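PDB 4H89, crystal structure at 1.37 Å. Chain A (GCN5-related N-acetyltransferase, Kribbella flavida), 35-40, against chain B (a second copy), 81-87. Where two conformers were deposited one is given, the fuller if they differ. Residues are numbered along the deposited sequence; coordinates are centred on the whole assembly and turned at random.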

# COMPACT_ATOMS: atom_id res chain seq x y z
N THR A 35 -7.29 -12.80 7.25
CA THR A 35 -6.44 -11.79 7.87
C THR A 35 -5.61 -10.87 6.97
O THR A 35 -5.26 -9.78 7.39
N TYR A 36 -5.25 -11.30 5.78
CA TYR A 36 -4.35 -10.54 4.90
C TYR A 36 -4.79 -10.87 3.46
O TYR A 36 -5.22 -11.99 3.18
N ALA A 37 -4.74 -9.90 2.55
CA ALA A 37 -5.00 -10.10 1.13
C ALA A 37 -3.69 -10.33 0.36
O ALA A 37 -2.90 -9.41 0.18
N TYR A 38 -3.51 -11.56 -0.13
CA TYR A 38 -2.37 -11.92 -0.97
C TYR A 38 -2.85 -12.56 -2.25
O TYR A 38 -3.98 -13.08 -2.33
N ASP A 39 -2.02 -12.47 -3.29
CA ASP A 39 -2.22 -13.31 -4.48
C ASP A 39 -2.16 -14.74 -4.02
O ASP A 39 -1.23 -15.12 -3.35
N PRO A 40 -3.16 -15.54 -4.42
CA PRO A 40 -3.27 -16.92 -3.97
C PRO A 40 -2.30 -17.90 -4.62
O PRO A 40 -2.16 -19.04 -4.16
N ASN B 81 -6.67 -2.56 -5.82
CA ASN B 81 -5.86 -2.01 -4.75
C ASN B 81 -5.11 -3.07 -3.99
O ASN B 81 -4.04 -2.80 -3.49
N ARG B 82 -5.72 -4.24 -3.85
CA ARG B 82 -5.16 -5.37 -3.16
C ARG B 82 -5.59 -6.61 -3.93
O ARG B 82 -6.58 -6.60 -4.61
N PRO B 83 -4.82 -7.68 -3.80
CA PRO B 83 -5.17 -8.91 -4.52
C PRO B 83 -6.17 -9.74 -3.76
O PRO B 83 -6.56 -9.43 -2.64
N GLY B 84 -6.58 -10.83 -4.38
CA GLY B 84 -7.42 -11.81 -3.72
C GLY B 84 -8.68 -11.22 -3.11
O GLY B 84 -9.50 -10.61 -3.79
N PRO B 85 -8.84 -11.39 -1.78
CA PRO B 85 -10.08 -10.95 -1.17
C PRO B 85 -10.21 -9.44 -1.02
O PRO B 85 -11.23 -8.98 -0.55
N GLY B 86 -9.22 -8.69 -1.48
CA GLY B 86 -9.38 -7.24 -1.57
C GLY B 86 -9.52 -6.67 -2.97
O GLY B 86 -9.57 -5.44 -3.13
N ALA B 87 -9.59 -7.54 -3.98
CA ALA B 87 -9.47 -7.13 -5.34
C ALA B 87 -10.71 -6.39 -5.91
O ALA B 87 -10.70 -5.90 -7.03

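The contact is small, burying 260 Å² over both sides, and it is built mainly from A:Ala37, B:Pro83 and B:Pro85. No hydrogen bond crosses between the stretches, so the packing rests on van der Waals contact.

A:Ala37 has the largest covered area. Its CA-to-CB bond points toward chain B, and the methyl group settles against the turn there. A:Ala37 CB lies 3.3 Å from B:Pro83 O, 4.1 Å from B:Arg82 CB and 4.1 Å from B:Pro85 CG. B:Pro83 O also accepts a hydrogen bond from B:Gly86 N (3.0 Å) within the turn.

B:Pro83 points toward chain A. Its ring, C-gamma endo, packs on the backbone joining A:Tyr38 and A:Asp39: B:Pro83 CG is 3.5 Å from A:Tyr38 C and 3.4 Å from A:Asp39 N. B:Pro85 is also C-gamma endo but points sideways; its CG comes within 4.0 Å of A:Ala37 CA.

A:Tyr36 and A:Tyr38 both have chi1 m and point away, as does A:Asp39, with chi1 t. A:Tyr36 OH is hydrogen-bonded elsewhere in the structure. B:Arg82, chi1 m, points sideways. B:Gly84 has positive phi, which favours glycine; an ideal CB would clash with A:Tyr38 O at 2.7 Å.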

# COMPACT_ATOMS: atom_id res chain seq x y z
CB THR A 35 -5.51 -12.41 8.89
OG1 THR A 35 -4.63 -13.28 8.22
CG2 THR A 35 -6.31 -13.18 9.95
CB TYR A 36 -2.86 -10.94 5.11
CG TYR A 36 -2.05 -10.36 6.33
CD1 TYR A 36 -1.69 -9.02 6.41
CD2 TYR A 36 -1.58 -11.20 7.35
CE1 TYR A 36 -0.93 -8.52 7.49
CE2 TYR A 36 -0.81 -10.72 8.42
CZ TYR A 36 -0.50 -9.36 8.52
OH TYR A 36 0.28 -8.86 9.61
CB ALA A 37 -5.74 -8.89 0.56
CB TYR A 38 -1.52 -12.96 -0.26
CG TYR A 38 -0.69 -12.44 0.86
CD1 TYR A 38 0.41 -11.63 0.62
CD2 TYR A 38 -0.96 -12.81 2.18
CE1 TYR A 38 1.20 -11.17 1.67
CE2 TYR A 38 -0.17 -12.37 3.23
CZ TYR A 38 0.90 -11.54 2.97
OH TYR A 38 1.69 -11.11 4.01
CB ASP A 39 -1.12 -13.02 -5.49
CG ASP A 39 -1.20 -13.85 -6.82
OD1 ASP A 39 -1.75 -14.97 -6.92
OD2 ASP A 39 -0.62 -13.33 -7.81
CB PRO A 40 -4.72 -17.27 -4.31
CG PRO A 40 -5.04 -16.40 -5.48
CD PRO A 40 -4.35 -15.12 -5.20
CB ASN B 81 -6.68 -1.18 -3.78
CG ASN B 81 -5.81 -0.21 -2.97
OD1 ASN B 81 -4.86 0.39 -3.50
ND2 ASN B 81 -6.13 -0.05 -1.70
CB ARG B 82 -5.71 -5.46 -1.70
CG ARG B 82 -5.23 -4.30 -0.86
CD ARG B 82 -5.73 -4.23 0.58
NE ARG B 82 -4.71 -3.46 1.33
CZ ARG B 82 -4.79 -2.17 1.65
NH1 ARG B 82 -3.74 -1.60 2.23
NH2 ARG B 82 -5.92 -1.46 1.48
CB PRO B 83 -3.82 -9.64 -4.60
CG PRO B 83 -3.12 -9.21 -3.36
CD PRO B 83 -3.52 -7.76 -3.15
CB PRO B 85 -10.05 -11.64 0.19
CG PRO B 85 -8.61 -11.77 0.51
CD PRO B 85 -7.96 -12.05 -0.82
CB ALA B 87 -9.12 -8.29 -6.21